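Local coordinates for protein arginine kinase (Anthopleura japonica, PDB 4RF6) that catalyses the reversible transfer of a phosphoryl group from ATP to L-arginine, giving phosphoarginine and ADP, with two phosphagen kinase repeats in one chain, at residues 488-493 with 509-514; 538-543 with 567-572. All blocks are in the same frame, centred on the assembly; numbering follows the deposited sequence.

Interaction 1 (488-493 with 509-514); sequences RNVKGY and RKVVGV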
# COMPACT_ATOMS: atom_id res chain seq x y z
N ARG A 488 17.41 -8.22 -12.42
CA ARG A 488 16.70 -9.35 -13.02
C ARG A 488 15.20 -9.16 -12.79
O ARG A 488 14.79 -8.52 -11.82
CB ARG A 488 17.16 -10.67 -12.41
CG ARG A 488 18.60 -11.09 -12.75
CD ARG A 488 18.73 -11.51 -14.22
NE ARG A 488 20.07 -12.03 -14.51
CZ ARG A 488 21.07 -11.29 -14.97
NH1 ARG A 488 20.90 -9.99 -15.20
NH2 ARG A 488 22.25 -11.85 -15.20
N ASN A 489 14.39 -9.70 -13.70
CA ASN A 489 12.95 -9.74 -13.47
C ASN A 489 12.44 -11.17 -13.58
O ASN A 489 12.99 -11.97 -14.35
CB ASN A 489 12.22 -8.78 -14.41
CG ASN A 489 12.50 -7.32 -14.07
OD1 ASN A 489 11.80 -6.72 -13.25
ND2 ASN A 489 13.55 -6.76 -14.67
N VAL A 490 11.42 -11.50 -12.79
CA VAL A 490 10.97 -12.89 -12.67
C VAL A 490 10.05 -13.31 -13.82
O VAL A 490 9.09 -12.60 -14.16
CB VAL A 490 10.28 -13.13 -11.30
CG1 VAL A 490 9.82 -14.57 -11.18
CG2 VAL A 490 11.22 -12.80 -10.16
N LYS A 491 10.36 -14.44 -14.44
CA LYS A 491 9.62 -14.91 -15.60
C LYS A 491 8.16 -15.19 -15.25
O LYS A 491 7.86 -15.67 -14.15
CB LYS A 491 10.27 -16.17 -16.19
CG LYS A 491 9.72 -16.55 -17.56
CD LYS A 491 10.38 -17.81 -18.11
CE LYS A 491 9.77 -18.17 -19.45
NZ LYS A 491 10.40 -19.38 -20.04
N GLY A 492 7.26 -14.85 -16.16
CA GLY A 492 5.85 -15.14 -15.95
C GLY A 492 5.05 -13.95 -15.49
O GLY A 492 3.84 -14.06 -15.27
N TYR A 493 5.71 -12.81 -15.33
CA TYR A 493 5.04 -11.61 -14.86
C TYR A 493 5.25 -10.44 -15.81
O TYR A 493 6.07 -10.51 -16.72
CB TYR A 493 5.54 -11.25 -13.46
CG TYR A 493 5.28 -12.33 -12.45
CD1 TYR A 493 4.05 -12.41 -11.80
CD2 TYR A 493 6.24 -13.29 -12.15
CE1 TYR A 493 3.79 -13.41 -10.88
CE2 TYR A 493 6.00 -14.28 -11.22
CZ TYR A 493 4.77 -14.33 -10.60
OH TYR A 493 4.52 -15.32 -9.68
N ARG A 509 6.65 -13.02 -2.51
CA ARG A 509 6.49 -14.30 -1.83
C ARG A 509 7.45 -15.36 -2.36
O ARG A 509 8.10 -16.08 -1.59
CB ARG A 509 5.05 -14.79 -1.98
CG ARG A 509 4.70 -15.99 -1.10
CD ARG A 509 3.29 -16.51 -1.38
NE ARG A 509 3.26 -17.44 -2.51
CZ ARG A 509 2.90 -17.10 -3.75
NH1 ARG A 509 2.90 -18.00 -4.72
NH2 ARG A 509 2.53 -15.85 -4.00
N LYS A 510 7.56 -15.46 -3.68
CA LYS A 510 8.40 -16.49 -4.29
C LYS A 510 9.90 -16.19 -4.17
O LYS A 510 10.70 -17.11 -3.97
CB LYS A 510 8.01 -16.72 -5.75
CG LYS A 510 6.53 -17.01 -5.93
CD LYS A 510 6.25 -17.99 -7.06
CE LYS A 510 6.47 -17.39 -8.42
NZ LYS A 510 5.62 -18.07 -9.45
N VAL A 511 10.27 -14.92 -4.28
CA VAL A 511 11.68 -14.54 -4.11
C VAL A 511 12.15 -14.79 -2.66
O VAL A 511 13.19 -15.42 -2.44
CB VAL A 511 11.95 -13.08 -4.51
CG1 VAL A 511 13.37 -12.70 -4.19
CG2 VAL A 511 11.68 -12.89 -6.00
N VAL A 512 11.38 -14.29 -1.70
CA VAL A 512 11.67 -14.52 -0.28
C VAL A 512 11.81 -16.01 0.01
O VAL A 512 12.72 -16.42 0.73
CB VAL A 512 10.59 -13.91 0.64
CG1 VAL A 512 10.80 -14.35 2.10
CG2 VAL A 512 10.62 -12.40 0.55
N GLY A 513 10.92 -16.81 -0.57
CA GLY A 513 11.01 -18.26 -0.46
C GLY A 513 12.36 -18.82 -0.86
O GLY A 513 13.00 -19.55 -0.08
N VAL A 514 12.81 -18.47 -2.06
CA VAL A 514 14.12 -18.90 -2.54
C VAL A 514 15.23 -18.37 -1.64
O VAL A 514 16.12 -19.12 -1.23
CB VAL A 514 14.38 -18.44 -3.99
CG1 VAL A 514 15.75 -18.90 -4.45
CG2 VAL A 514 13.31 -18.98 -4.92
O HOH W 1 6.45 -17.32 -12.41

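Interaction 2 (538-543 with 567-572); sequences QKLVND and RGIFHN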
# COMPACT_ATOMS: atom_id res chain seq x y z
N GLN A 538 17.01 2.07 10.74
CA GLN A 538 18.27 2.72 11.08
C GLN A 538 19.47 1.81 10.85
O GLN A 538 20.48 2.22 10.28
CB GLN A 538 18.24 3.17 12.54
CG GLN A 538 19.41 4.07 12.90
CD GLN A 538 19.51 5.26 11.96
OE1 GLN A 538 18.67 6.16 12.00
NE2 GLN A 538 20.53 5.26 11.10
N LYS A 539 19.33 0.56 11.28
CA LYS A 539 20.36 -0.45 11.08
C LYS A 539 20.67 -0.63 9.59
O LYS A 539 21.83 -0.67 9.18
CB LYS A 539 19.92 -1.77 11.71
CG LYS A 539 20.58 -3.01 11.12
CD LYS A 539 20.26 -4.27 11.91
CE LYS A 539 19.91 -5.42 10.98
NZ LYS A 539 20.56 -5.26 9.64
N LEU A 540 19.61 -0.72 8.79
CA LEU A 540 19.76 -0.88 7.34
C LEU A 540 20.39 0.35 6.69
O LEU A 540 21.23 0.21 5.80
CB LEU A 540 18.41 -1.21 6.70
CG LEU A 540 17.87 -2.60 7.04
CD1 LEU A 540 16.43 -2.76 6.59
CD2 LEU A 540 18.75 -3.67 6.42
N VAL A 541 19.99 1.54 7.14
CA VAL A 541 20.57 2.78 6.62
C VAL A 541 22.07 2.83 6.90
O VAL A 541 22.87 3.23 6.04
CB VAL A 541 19.93 4.04 7.24
CG1 VAL A 541 20.36 5.28 6.47
CG2 VAL A 541 18.41 3.94 7.24
N ASN A 542 22.46 2.41 8.10
CA ASN A 542 23.85 2.43 8.51
C ASN A 542 24.74 1.51 7.66
O ASN A 542 25.91 1.81 7.43
CB ASN A 542 23.98 2.07 10.00
CG ASN A 542 23.39 3.13 10.91
OD1 ASN A 542 23.14 4.26 10.50
ND2 ASN A 542 23.16 2.76 12.17
N ASP A 543 24.17 0.40 7.19
CA ASP A 543 24.89 -0.49 6.28
C ASP A 543 24.74 -0.06 4.82
O ASP A 543 25.32 -0.67 3.92
CB ASP A 543 24.42 -1.94 6.45
CG ASP A 543 24.96 -2.60 7.70
OD1 ASP A 543 26.00 -2.15 8.22
OD2 ASP A 543 24.35 -3.59 8.16
N ARG A 567 7.58 -4.75 -1.31
CA ARG A 567 8.97 -4.33 -1.37
C ARG A 567 9.74 -4.81 -0.14
O ARG A 567 9.20 -4.79 0.97
CB ARG A 567 9.08 -2.81 -1.46
CG ARG A 567 8.89 -2.22 -2.86
CD ARG A 567 7.44 -2.23 -3.30
NE ARG A 567 7.25 -1.51 -4.57
CZ ARG A 567 6.10 -1.00 -4.96
NH1 ARG A 567 5.02 -1.12 -4.20
NH2 ARG A 567 6.01 -0.35 -6.12
N GLY A 568 10.98 -5.22 -0.33
CA GLY A 568 11.78 -5.67 0.79
C GLY A 568 13.27 -5.79 0.52
O GLY A 568 13.74 -5.61 -0.60
N ILE A 569 14.01 -6.11 1.58
CA ILE A 569 15.46 -6.17 1.54
C ILE A 569 15.98 -7.45 2.19
O ILE A 569 15.56 -7.82 3.28
CB ILE A 569 16.08 -4.96 2.27
CG1 ILE A 569 15.63 -3.65 1.61
CG2 ILE A 569 17.60 -5.07 2.30
CD1 ILE A 569 15.84 -2.42 2.46
N PHE A 570 16.90 -8.12 1.51
CA PHE A 570 17.56 -9.30 2.04
C PHE A 570 19.06 -9.07 2.01
O PHE A 570 19.59 -8.50 1.04
CB PHE A 570 17.20 -10.52 1.20
CG PHE A 570 17.95 -11.78 1.57
CD1 PHE A 570 19.19 -12.06 1.01
CD2 PHE A 570 17.39 -12.69 2.46
CE1 PHE A 570 19.87 -13.22 1.35
CE2 PHE A 570 18.07 -13.85 2.80
CZ PHE A 570 19.31 -14.12 2.24
N HIS A 571 19.77 -9.50 3.05
CA HIS A 571 21.23 -9.49 3.01
C HIS A 571 21.80 -10.65 3.81
O HIS A 571 21.19 -11.09 4.79
CB HIS A 571 21.78 -8.15 3.50
CG HIS A 571 21.68 -7.96 4.98
ND1 HIS A 571 22.54 -8.58 5.87
CD2 HIS A 571 20.83 -7.22 5.74
CE1 HIS A 571 22.22 -8.23 7.10
NE2 HIS A 571 21.19 -7.40 7.05
N ASN A 572 22.96 -11.15 3.41
CA ASN A 572 23.57 -12.26 4.13
C ASN A 572 24.25 -11.82 5.43
O ASN A 572 24.39 -10.62 5.70
CB ASN A 572 24.54 -13.05 3.23
CG ASN A 572 25.79 -12.26 2.89
OD1 ASN A 572 25.85 -11.05 3.05
ND2 ASN A 572 26.81 -12.97 2.39

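Interaction 1 (488-493 with 509-514)
The type II beta turn from Val-490 to Tyr-493, just beyond strand 479-488, sets its first and last side chains against Val-511 and Lys-510 of helix 501-516. The apolar half of the contact is small: CG2 of Val-490 lies 4.2 Å from CG2 of Val-511, the two branched side chains crossing at a slant. Both valines also touch Leu-587 of strand 587-594, so their compact shape suits a buried seam between turn, helix and sheet.

The polar half lies nearer the surface. Lys-510 bends at its second and third torsions (chi3 -72°), which carries the ammonium to the edge of the Tyr-493 ring, near the ring plane. Lys-510 NZ gives Tyr-493 OH a weak hydrogen bond of 3.0 Å. The methylene CE of Lys-510 is almost as near Tyr-493 OH, at 3.1 Å, so the hydroxyl meets the end of the lysine alongside rather than head-on. A water links the same ammonium back to the turn: it accepts from Lys-510 NZ at 3.2 Å and donates to Lys-491 O at 2.8 Å.

Gly-492 occupies the third position of the turn with a phi of 101°, where a CB would press on the carbonyl oxygen of Lys-491; glycine is the natural residue there. Inside the turn, Val-490 O sits at the edge of the Tyr-493 ring, in its plane, and accepts a hydrogen bond from Gln-619 NE2. The ring also rests on Glu-503, Asp-506 and Ile-507 of the helix.

One lysine thus serves a side-chain hydroxyl directly and a backbone carbonyl through water. The nearby ammonium would be expected to polarise the phenol, though the weak bond geometry suggests only a modest hold on the hydroxyl.

Interaction 2 (538-543 with 567-572)
Leu-540 and Ile-569 reach toward each other tip to tip, CD1 of the leucine 4.2 Å from CD1 of the isoleucine. The other branch of Leu-540 serves a second neighbour: CD2 approaches the His-571 ring obliquely, 4.2 Å from CD2 of the imidazole. The forked end of leucine thus spans two strand residues that point to the same side.

Lys-539 and His-571 approach each other from opposite directions. Lys-539 NZ arrives at the ring edge, near the plane, and gives His-571 NE2 a weak hydrogen bond of 3.4 Å. The other ring nitrogen, ND1 of His-571, donates to the backbone O of Asn-572 at 2.8 Å, with an N-H...O angle of 158°. That oxygen is close to the imidazole plane, although ND1 stands above the plane of the carbonyl. A chi1 of 74° places the His-571 ring between its own backbone N and carbonyl carbon, and the ND1 bond fixes its rotation. With ND1 donating, NE2 is suited to accept from the lysine. Phe-545 also meets the ring, with the planes inclined.

The axes of helix 538-542 and strand 568-572 come within 11.6 Å and cross at 61°. Alternation along the strand turns Ile-569 and His-571 toward helix 534-542 and Phe-570 away from it, the pattern of a helix packed on one face of the antiparallel sheet in the phosphagen kinase catalytic domain.

Overall arrangement
Both contacts belong to the second repeat and lie beside the same eight-stranded antiparallel sheet, yet they share no segment. Their centres are 19 Å apart, and the nearest atoms of interactions 1 and 2 are about 6 Å apart. Interaction 2 is buried, a helix resting on a strand next to the sheet's outermost strand 524-528; interaction 1 is partly buried, linking the turn after strand 479-488 to helix 501-516. Helix 501-516 also reaches the strand of interaction 2, Leu-515 touching Phe-570. Each combines an apolar pair with a weak lysine bond: to a histidine nitrogen in interaction 2, to a tyrosine hydroxyl in interaction 1, where a water separately joins the lysine to a backbone carbonyl.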